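Side-chain contacts in Rpb7-binding protein seb1 (Schizosaccharomyces pombe 972h-, PDB 5MDT), which binds RNA polymerase II and nascent RNA to drive transcription termination, probably recognising the polymerase's C-terminal repeats through its CTD-interacting domain: residues 62-67 with 119-124; 127-132 with 141-146. One frame throughout, in Å; residues are numbered along the deposited sequence.

Contact 1 (62-67 with 119-124); sequences ALYILD and LPKILK
L63 and I122 meet with their side chains lying at about a right angle to each other. One branch of the leucine does all the touching: CD1 of L63 comes closest to the CD1 methyl of I122, at 3.6 Å, and the same L63 CD1 also touches CG1 of I122 at 3.8 Å and, more loosely, its CG2 at 4.0 Å. I122 carries CG1 anti to its carbonyl carbon (chi1 -51°) with CD1 extended beyond it, which turns the CG1-CD1 arm to L63, while CG2 reaches the same methyl from the other branch. Both residues are buried, and A110 of helix 92-113 touches both, so the pair belongs to the hydrophobic core of the all-helical CID, the CTD-interacting domain, where helices 59-79 and 119-131 pack with that third helix. At the outer side of this apolar pair the contact turns mixed. The phenol of Y64 reaches across to helix 119-131, where the tyrosine and lysine side chains cross at a slant. OH of Y64 lies 3.7 Å from CB of K121, with CG and CD of the bent lysine chain each about 4.1 Å from that OH; the end of the chain leads away from the other helix. No direct hydrogen bond joins the two segments; a water links them instead, 3.0 Å from OH of Y64 and in the plane of the tyrosine ring. That water donates to the backbone carbonyl O of K121 at 2.8 Å, tying the phenol to the helix backbone.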
ATOM      1  N   ALA A  62       5.320  -4.602  -3.286  1.00 28.85           N
ATOM      2  CA  ALA A  62       5.208  -3.298  -2.616  1.00 28.42           C
ATOM      3  C   ALA A  62       3.719  -2.894  -2.485  1.00 31.37           C
ATOM      4  O   ALA A  62       3.322  -2.318  -1.472  1.00 29.74           O
ATOM      5  CB  ALA A  62       5.976  -2.235  -3.401  1.00 28.46           C
ATOM      6  N   LEU A  63       2.909  -3.226  -3.500  1.00 29.58           N
ATOM      7  CA  LEU A  63       1.462  -2.977  -3.451  1.00 29.95           C
ATOM      8  C   LEU A  63       0.792  -3.872  -2.410  1.00 33.21           C
ATOM      9  O   LEU A  63      -0.151  -3.419  -1.754  1.00 32.97           O
ATOM     10  CB  LEU A  63       0.806  -3.156  -4.815  1.00 31.03           C
ATOM     11  CG  LEU A  63       1.127  -2.016  -5.810  1.00 33.94           C
ATOM     12  CD1 LEU A  63       0.560  -2.331  -7.177  1.00 36.82           C
ATOM     13  CD2 LEU A  63       0.565  -0.692  -5.320  1.00 37.08           C
ATOM     14  N   TYR A  64       1.285  -5.127  -2.203  1.00 31.03           N
ATOM     15  CA  TYR A  64       0.730  -5.967  -1.132  1.00 30.78           C
ATOM     16  C   TYR A  64       1.056  -5.350   0.248  1.00 30.71           C
ATOM     17  O   TYR A  64       0.253  -5.449   1.183  1.00 33.46           O
ATOM     18  CB  TYR A  64       1.292  -7.388  -1.194  1.00 32.54           C
ATOM     19  CG  TYR A  64       0.766  -8.211  -2.356  1.00 37.20           C
ATOM     20  CD1 TYR A  64      -0.481  -7.944  -2.920  1.00 41.40           C
ATOM     21  CD2 TYR A  64       1.476  -9.305  -2.834  1.00 38.77           C
ATOM     22  CE1 TYR A  64      -1.005  -8.749  -3.944  1.00 44.82           C
ATOM     23  CE2 TYR A  64       0.968 -10.109  -3.862  1.00 40.45           C
ATOM     24  CZ  TYR A  64      -0.269  -9.822  -4.413  1.00 44.75           C
ATOM     25  OH  TYR A  64      -0.785 -10.629  -5.400  1.00 43.95           O
ATOM     26  N   ILE A  65       2.247  -4.721   0.370  1.00 28.34           N
ATOM     27  CA  ILE A  65       2.593  -4.053   1.652  1.00 28.62           C
ATOM     28  C   ILE A  65       1.621  -2.871   1.862  1.00 32.35           C
ATOM     29  O   ILE A  65       1.058  -2.738   2.947  1.00 32.19           O
ATOM     30  CB  ILE A  65       4.079  -3.595   1.656  1.00 30.56           C
ATOM     31  CG1 ILE A  65       5.004  -4.821   1.711  1.00 31.89           C
ATOM     32  CG2 ILE A  65       4.384  -2.604   2.847  1.00 29.18           C
ATOM     33  CD1 ILE A  65       6.427  -4.469   1.268  1.00 35.61           C
ATOM     34  N   LEU A  66       1.460  -2.018   0.847  1.00 31.24           N
ATOM     35  CA  LEU A  66       0.549  -0.879   0.876  1.00 30.83           C
ATOM     36  C   LEU A  66      -0.859  -1.345   1.239  1.00 33.80           C
ATOM     37  O   LEU A  66      -1.488  -0.735   2.090  1.00 33.01           O
ATOM     38  CB  LEU A  66       0.517  -0.163  -0.495  1.00 30.40           C
ATOM     39  CG  LEU A  66      -0.519   0.968  -0.646  1.00 36.36           C
ATOM     40  CD1 LEU A  66      -0.201   2.152   0.295  1.00 37.51           C
ATOM     41  CD2 LEU A  66      -0.546   1.500  -2.105  1.00 39.15           C
ATOM     42  N   ASP A  67      -1.329  -2.445   0.615  1.00 30.15           N
ATOM     43  CA  ASP A  67      -2.651  -2.984   0.868  1.00 31.75           C
ATOM     44  C   ASP A  67      -2.835  -3.327   2.340  1.00 37.18           C
ATOM     45  O   ASP A  67      -3.836  -2.940   2.949  1.00 36.65           O
ATOM     46  CB  ASP A  67      -2.874  -4.240   0.007  1.00 33.55           C
ATOM     47  CG  ASP A  67      -4.127  -4.996   0.415  1.00 43.01           C
ATOM     48  OD1 ASP A  67      -5.210  -4.362   0.481  1.00 43.20           O
ATOM     49  OD2 ASP A  67      -4.006  -6.196   0.785  1.00 45.49           O
ATOM     50  N   LEU A 119      -0.358  -7.616 -13.424  1.00 47.14           N
ATOM     51  CA  LEU A 119      -1.423  -6.623 -13.567  1.00 48.53           C
ATOM     52  C   LEU A 119      -2.809  -7.142 -13.115  1.00 51.26           C
ATOM     53  O   LEU A 119      -3.465  -6.451 -12.330  1.00 50.31           O
ATOM     54  CB  LEU A 119      -1.439  -6.006 -14.966  1.00 51.43           C
ATOM     55  CG  LEU A 119      -0.108  -5.326 -15.369  1.00 55.92           C
ATOM     56  CD1 LEU A 119      -0.197  -4.746 -16.780  1.00 59.35           C
ATOM     57  CD2 LEU A 119       0.381  -4.302 -14.311  1.00 56.09           C
ATOM     58  N   PRO A 120      -3.205  -8.389 -13.415  1.00 48.00           N
ATOM     59  CA  PRO A 120      -4.504  -8.861 -12.900  1.00 48.32           C
ATOM     60  C   PRO A 120      -4.513  -8.954 -11.370  1.00 49.23           C
ATOM     61  O   PRO A 120      -5.586  -8.906 -10.766  1.00 51.69           O
ATOM     62  CB  PRO A 120      -4.667 -10.259 -13.504  1.00 52.20           C
ATOM     63  CG  PRO A 120      -3.629 -10.407 -14.521  1.00 57.34           C
ATOM     64  CD  PRO A 120      -2.579  -9.367 -14.335  1.00 51.75           C
ATOM     65  N   LYS A 121      -3.337  -9.135 -10.745  1.00 45.52           N
ATOM     66  CA  LYS A 121      -3.212  -9.213  -9.273  1.00 43.52           C
ATOM     67  C   LYS A 121      -3.549  -7.857  -8.625  1.00 46.07           C
ATOM     68  O   LYS A 121      -4.059  -7.816  -7.503  1.00 45.16           O
ATOM     69  CB  LYS A 121      -1.811  -9.724  -8.857  1.00 43.03           C
ATOM     70  CG  LYS A 121      -1.445 -11.126  -9.407  1.00 45.96           C
ATOM     71  CD  LYS A 121      -2.296 -12.229  -8.800  1.00 50.96           C
ATOM     72  CE  LYS A 121      -2.066 -13.599  -9.402  1.00 51.05           C
ATOM     73  NZ  LYS A 121      -3.207 -14.500  -9.098  1.00 51.61           N
ATOM     74  N   ILE A 122      -3.314  -6.749  -9.355  1.00 43.11           N
ATOM     75  CA  ILE A 122      -3.629  -5.401  -8.856  1.00 41.58           C
ATOM     76  C   ILE A 122      -5.142  -5.172  -8.996  1.00 47.75           C
ATOM     77  O   ILE A 122      -5.747  -4.575  -8.104  1.00 47.17           O
ATOM     78  CB  ILE A 122      -2.781  -4.328  -9.567  1.00 43.83           C
ATOM     79  CG1 ILE A 122      -1.281  -4.722  -9.520  1.00 43.07           C
ATOM     80  CG2 ILE A 122      -2.995  -2.932  -8.905  1.00 44.36           C
ATOM     81  CD1 ILE A 122      -0.317  -3.798 -10.400  1.00 41.54           C
ATOM     82  N   LEU A 123      -5.761  -5.727 -10.055  1.00 48.19           N
ATOM     83  CA  LEU A 123      -7.220  -5.690 -10.199  1.00 51.53           C
ATOM     84  C   LEU A 123      -7.852  -6.366  -8.989  1.00 55.48           C
ATOM     85  O   LEU A 123      -8.817  -5.834  -8.442  1.00 58.09           O
ATOM     86  CB  LEU A 123      -7.708  -6.381 -11.488  1.00 55.22           C
ATOM     87  CG  LEU A 123      -7.765  -5.555 -12.743  1.00 62.05           C
ATOM     88  CD1 LEU A 123      -8.477  -6.345 -13.834  1.00 65.91           C
ATOM     89  CD2 LEU A 123      -8.526  -4.244 -12.528  1.00 65.56           C
ATOM     90  N   LYS A 124      -7.278  -7.506  -8.535  1.00 50.02           N
ATOM     91  CA  LYS A 124      -7.743  -8.222  -7.340  1.00 50.63           C
ATOM     92  C   LYS A 124      -7.674  -7.343  -6.079  1.00 50.10           C
ATOM     93  O   LYS A 124      -8.556  -7.449  -5.229  1.00 50.91           O
ATOM     94  CB  LYS A 124      -7.001  -9.549  -7.141  1.00 52.90           C
ATOM     95  CG  LYS A 124      -7.503 -10.641  -8.073  1.00 68.11           C
ATOM     96  CD  LYS A 124      -6.596 -11.865  -8.099  1.00 80.04           C
ATOM     97  CE  LYS A 124      -7.327 -13.091  -8.612  1.00 94.84           C
ATOM     98  NZ  LYS A 124      -7.786 -12.945 -10.027  1.00105.02           N
TER
HETATM   99  O   HOH W   1      -3.662 -10.007  -5.732  1.00 44.36           O

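Contact 2 (127-132 with 141-146); sequences DIWEKA and ESLRSK
R144 crosses to helix 119-131 and divides its guanidinium between D127 and E130. From CB the chain leaves with CG anti to the carbonyl carbon (chi1 -78°) and runs extended to NE, a shape that spans the gap between helix axes 11.6 Å apart. The side chain also touches C126. NE of R144 makes no bond to either acid, its approach to OD1 of D127 being 4.0 Å, and CZ of R144 lies 3.5 Å from OE1 of E130. These two helices run nearly antiparallel, as a hairpin that closes the C-terminal end of the CID's helical array, and D127 and E130, one turn apart, offer their carboxylates to the same arginine in a salt-bridge network. NH2 of R144 makes two salt bridges: one to OD1 of D127 at 2.9 Å, close to the guanidinium plane and using the anti lone pair of OD1, the other to OE1 of E130, also 2.9 Å, but reaching that oxygen from above the carboxylate plane. The first is the straighter, its N-H...O angle 153° against 133°. NH1 of R144 adds a weak bond to OE2 of E130 at 3.1 Å. Beneath this network, on the buried side, CD1 of L143 lies 4.1 Å from CZ3 of W129, whose indole NE1 has its polar partner in D67.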
ATOM      1  N   ASP A 127     -10.736  -5.041  -5.961  1.00 55.10           N
ATOM      2  CA  ASP A 127     -11.898  -5.794  -5.481  1.00 57.74           C
ATOM      3  C   ASP A 127     -11.904  -5.835  -3.950  1.00 60.65           C
ATOM      4  O   ASP A 127     -12.951  -5.602  -3.342  1.00 62.82           O
ATOM      5  CB  ASP A 127     -11.877  -7.233  -6.027  1.00 60.82           C
ATOM      6  CG  ASP A 127     -12.224  -7.398  -7.498  1.00 71.94           C
ATOM      7  OD1 ASP A 127     -12.829  -6.467  -8.077  1.00 75.03           O
ATOM      8  OD2 ASP A 127     -11.916  -8.468  -8.061  1.00 77.57           O
ATOM      9  N   ILE A 128     -10.730  -6.119  -3.336  1.00 54.76           N
ATOM     10  CA  ILE A 128     -10.541  -6.173  -1.883  1.00 53.19           C
ATOM     11  C   ILE A 128     -10.889  -4.810  -1.267  1.00 55.54           C
ATOM     12  O   ILE A 128     -11.639  -4.751  -0.288  1.00 57.14           O
ATOM     13  CB  ILE A 128      -9.112  -6.692  -1.522  1.00 54.27           C
ATOM     14  CG1 ILE A 128      -9.004  -8.214  -1.821  1.00 56.63           C
ATOM     15  CG2 ILE A 128      -8.735  -6.384  -0.046  1.00 54.02           C
ATOM     16  CD1 ILE A 128      -7.579  -8.778  -1.885  1.00 61.37           C
ATOM     17  N   TRP A 129     -10.383  -3.727  -1.881  1.00 50.49           N
ATOM     18  CA  TRP A 129     -10.613  -2.345  -1.463  1.00 50.63           C
ATOM     19  C   TRP A 129     -12.075  -1.925  -1.617  1.00 56.92           C
ATOM     20  O   TRP A 129     -12.589  -1.187  -0.783  1.00 57.99           O
ATOM     21  CB  TRP A 129      -9.680  -1.404  -2.231  1.00 47.62           C
ATOM     22  CG  TRP A 129      -8.232  -1.638  -1.927  1.00 44.66           C
ATOM     23  CD1 TRP A 129      -7.707  -2.124  -0.764  1.00 45.97           C
ATOM     24  CD2 TRP A 129      -7.118  -1.299  -2.760  1.00 42.81           C
ATOM     25  NE1 TRP A 129      -6.335  -2.139  -0.832  1.00 42.23           N
ATOM     26  CE2 TRP A 129      -5.943  -1.626  -2.042  1.00 43.39           C
ATOM     27  CE3 TRP A 129      -6.996  -0.793  -4.070  1.00 44.97           C
ATOM     28  CZ2 TRP A 129      -4.663  -1.447  -2.577  1.00 40.29           C
ATOM     29  CZ3 TRP A 129      -5.721  -0.585  -4.589  1.00 44.05           C
ATOM     30  CH2 TRP A 129      -4.574  -0.926  -3.851  1.00 42.22           C
ATOM     31  N   GLU A 130     -12.733  -2.397  -2.675  1.00 55.17           N
ATOM     32  CA  GLU A 130     -14.145  -2.110  -2.925  1.00 59.43           C
ATOM     33  C   GLU A 130     -15.018  -2.743  -1.833  1.00 67.16           C
ATOM     34  O   GLU A 130     -15.908  -2.077  -1.298  1.00 70.30           O
ATOM     35  CB  GLU A 130     -14.545  -2.604  -4.325  1.00 62.67           C
ATOM     36  CG  GLU A 130     -15.966  -2.258  -4.734  1.00 76.94           C
ATOM     37  CD  GLU A 130     -16.219  -2.495  -6.208  1.00100.02           C
ATOM     38  OE1 GLU A 130     -16.016  -3.640  -6.672  1.00 88.18           O
ATOM     39  OE2 GLU A 130     -16.583  -1.522  -6.908  1.00100.47           O
ATOM     40  N   LYS A 131     -14.734  -4.016  -1.496  1.00 63.43           N
ATOM     41  CA  LYS A 131     -15.439  -4.807  -0.488  1.00 65.70           C
ATOM     42  C   LYS A 131     -15.247  -4.215   0.918  1.00 67.73           C
ATOM     43  O   LYS A 131     -16.194  -4.194   1.710  1.00 70.24           O
ATOM     44  CB  LYS A 131     -14.947  -6.269  -0.550  1.00 67.60           C
ATOM     45  CG  LYS A 131     -15.725  -7.262   0.310  1.00 85.81           C
ATOM     46  CD  LYS A 131     -14.991  -8.595   0.396  1.00 96.31           C
ATOM     47  CE  LYS A 131     -15.655  -9.567   1.340  1.00110.18           C
ATOM     48  NZ  LYS A 131     -14.950 -10.875   1.358  1.00117.54           N
ATOM     49  N   ALA A 132     -14.029  -3.728   1.216  1.00 59.82           N
ATOM     50  CA  ALA A 132     -13.705  -3.140   2.512  1.00 58.38           C
ATOM     51  C   ALA A 132     -14.030  -1.639   2.560  1.00 61.86           C
ATOM     52  O   ALA A 132     -13.859  -1.026   3.614  1.00 62.18           O
ATOM     53  CB  ALA A 132     -12.231  -3.378   2.830  1.00 55.33           C
ATOM     54  N   GLU A 141     -12.565   3.258  -9.806  1.00 71.31           N
ATOM     55  CA  GLU A 141     -12.932   3.259 -11.227  1.00 74.09           C
ATOM     56  C   GLU A 141     -11.715   3.693 -12.056  1.00 75.60           C
ATOM     57  O   GLU A 141     -11.386   3.024 -13.036  1.00 75.18           O
ATOM     58  CB  GLU A 141     -14.147   4.181 -11.488  1.00 80.50           C
ATOM     59  CG  GLU A 141     -14.654   4.159 -12.926  1.00 95.81           C
ATOM     60  CD  GLU A 141     -15.514   5.330 -13.375  1.00127.73           C
ATOM     61  OE1 GLU A 141     -15.613   5.547 -14.605  1.00123.10           O
ATOM     62  OE2 GLU A 141     -16.100   6.022 -12.509  1.00126.35           O
ATOM     63  N   SER A 142     -11.023   4.775 -11.622  1.00 70.71           N
ATOM     64  CA  SER A 142      -9.813   5.295 -12.272  1.00 68.54           C
ATOM     65  C   SER A 142      -8.734   4.213 -12.345  1.00 66.66           C
ATOM     66  O   SER A 142      -8.197   3.971 -13.429  1.00 65.58           O
ATOM     67  CB  SER A 142      -9.270   6.512 -11.526  1.00 71.75           C
ATOM     68  OG  SER A 142     -10.223   7.555 -11.413  1.00 87.46           O
ATOM     69  N   LEU A 143      -8.452   3.532 -11.202  1.00 59.64           N
ATOM     70  CA  LEU A 143      -7.448   2.463 -11.124  1.00 55.54           C
ATOM     71  C   LEU A 143      -7.813   1.290 -12.025  1.00 58.07           C
ATOM     72  O   LEU A 143      -6.956   0.812 -12.763  1.00 55.75           O
ATOM     73  CB  LEU A 143      -7.231   1.964  -9.682  1.00 52.97           C
ATOM     74  CG  LEU A 143      -6.751   2.968  -8.639  1.00 55.26           C
ATOM     75  CD1 LEU A 143      -6.843   2.366  -7.243  1.00 53.44           C
ATOM     76  CD2 LEU A 143      -5.327   3.458  -8.928  1.00 55.01           C
ATOM     77  N   ARG A 144      -9.076   0.827 -11.972  1.00 57.99           N
ATOM     78  CA  ARG A 144      -9.530  -0.280 -12.806  1.00 59.94           C
ATOM     79  C   ARG A 144      -9.386   0.032 -14.290  1.00 67.75           C
ATOM     80  O   ARG A 144      -8.878  -0.805 -15.033  1.00 67.57           O
ATOM     81  CB  ARG A 144     -10.972  -0.671 -12.471  1.00 64.02           C
ATOM     82  CG  ARG A 144     -11.071  -1.505 -11.208  1.00 66.23           C
ATOM     83  CD  ARG A 144     -12.502  -1.929 -11.004  1.00 76.55           C
ATOM     84  NE  ARG A 144     -12.629  -2.901  -9.921  1.00 76.76           N
ATOM     85  CZ  ARG A 144     -13.354  -2.709  -8.827  1.00 85.97           C
ATOM     86  NH1 ARG A 144     -14.031  -1.579  -8.660  1.00 71.27           N
ATOM     87  NH2 ARG A 144     -13.426  -3.653  -7.900  1.00 71.68           N
ATOM     88  N   SER A 145      -9.795   1.245 -14.710  1.00 68.15           N
ATOM     89  CA  SER A 145      -9.716   1.714 -16.102  1.00 70.51           C
ATOM     90  C   SER A 145      -8.273   1.668 -16.619  1.00 70.44           C
ATOM     91  O   SER A 145      -8.035   1.137 -17.704  1.00 71.87           O
ATOM     92  CB  SER A 145     -10.282   3.126 -16.219  1.00 77.91           C
ATOM     93  OG  SER A 145     -10.055   3.694 -17.500  1.00 92.72           O
ATOM     94  N   LYS A 146      -7.319   2.182 -15.816  1.00 62.15           N
ATOM     95  CA  LYS A 146      -5.891   2.213 -16.124  1.00 58.46           C
ATOM     96  C   LYS A 146      -5.301   0.812 -16.255  1.00 58.76           C
ATOM     97  O   LYS A 146      -4.542   0.559 -17.191  1.00 58.43           O
ATOM     98  CB  LYS A 146      -5.124   3.060 -15.089  1.00 57.49           C
ATOM     99  CG  LYS A 146      -5.322   4.562 -15.278  1.00 68.01           C
ATOM    100  CD  LYS A 146      -4.655   5.363 -14.162  1.00 72.93           C
ATOM    101  CE  LYS A 146      -4.772   6.854 -14.374  1.00 83.02           C
ATOM    102  NZ  LYS A 146      -6.148   7.354 -14.113  1.00 94.43           N
TER

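Helix 119-131 serves both contacts: its start packs on helix 59-79 in contact 1 and its end on helix 137-150 in contact 2, with the two centres 11 Å apart. The segments are joined through residues other than the pairs that touch in contact 1. NE1 of W129 in contact 2 makes a probable hydrogen bond of 2.8 Å to OD1 of D67 of segment 62-67; that same oxygen also takes part in a salt bridge with R71. A second junction is apolar, CD2 of L123 of segment 119-124 lying 4.0 Å from CG of R144. The centre of contact 1 lies about 8 Å from the centre of the chain and that of contact 2 about 13 Å; the charged pairing is found in contact 2.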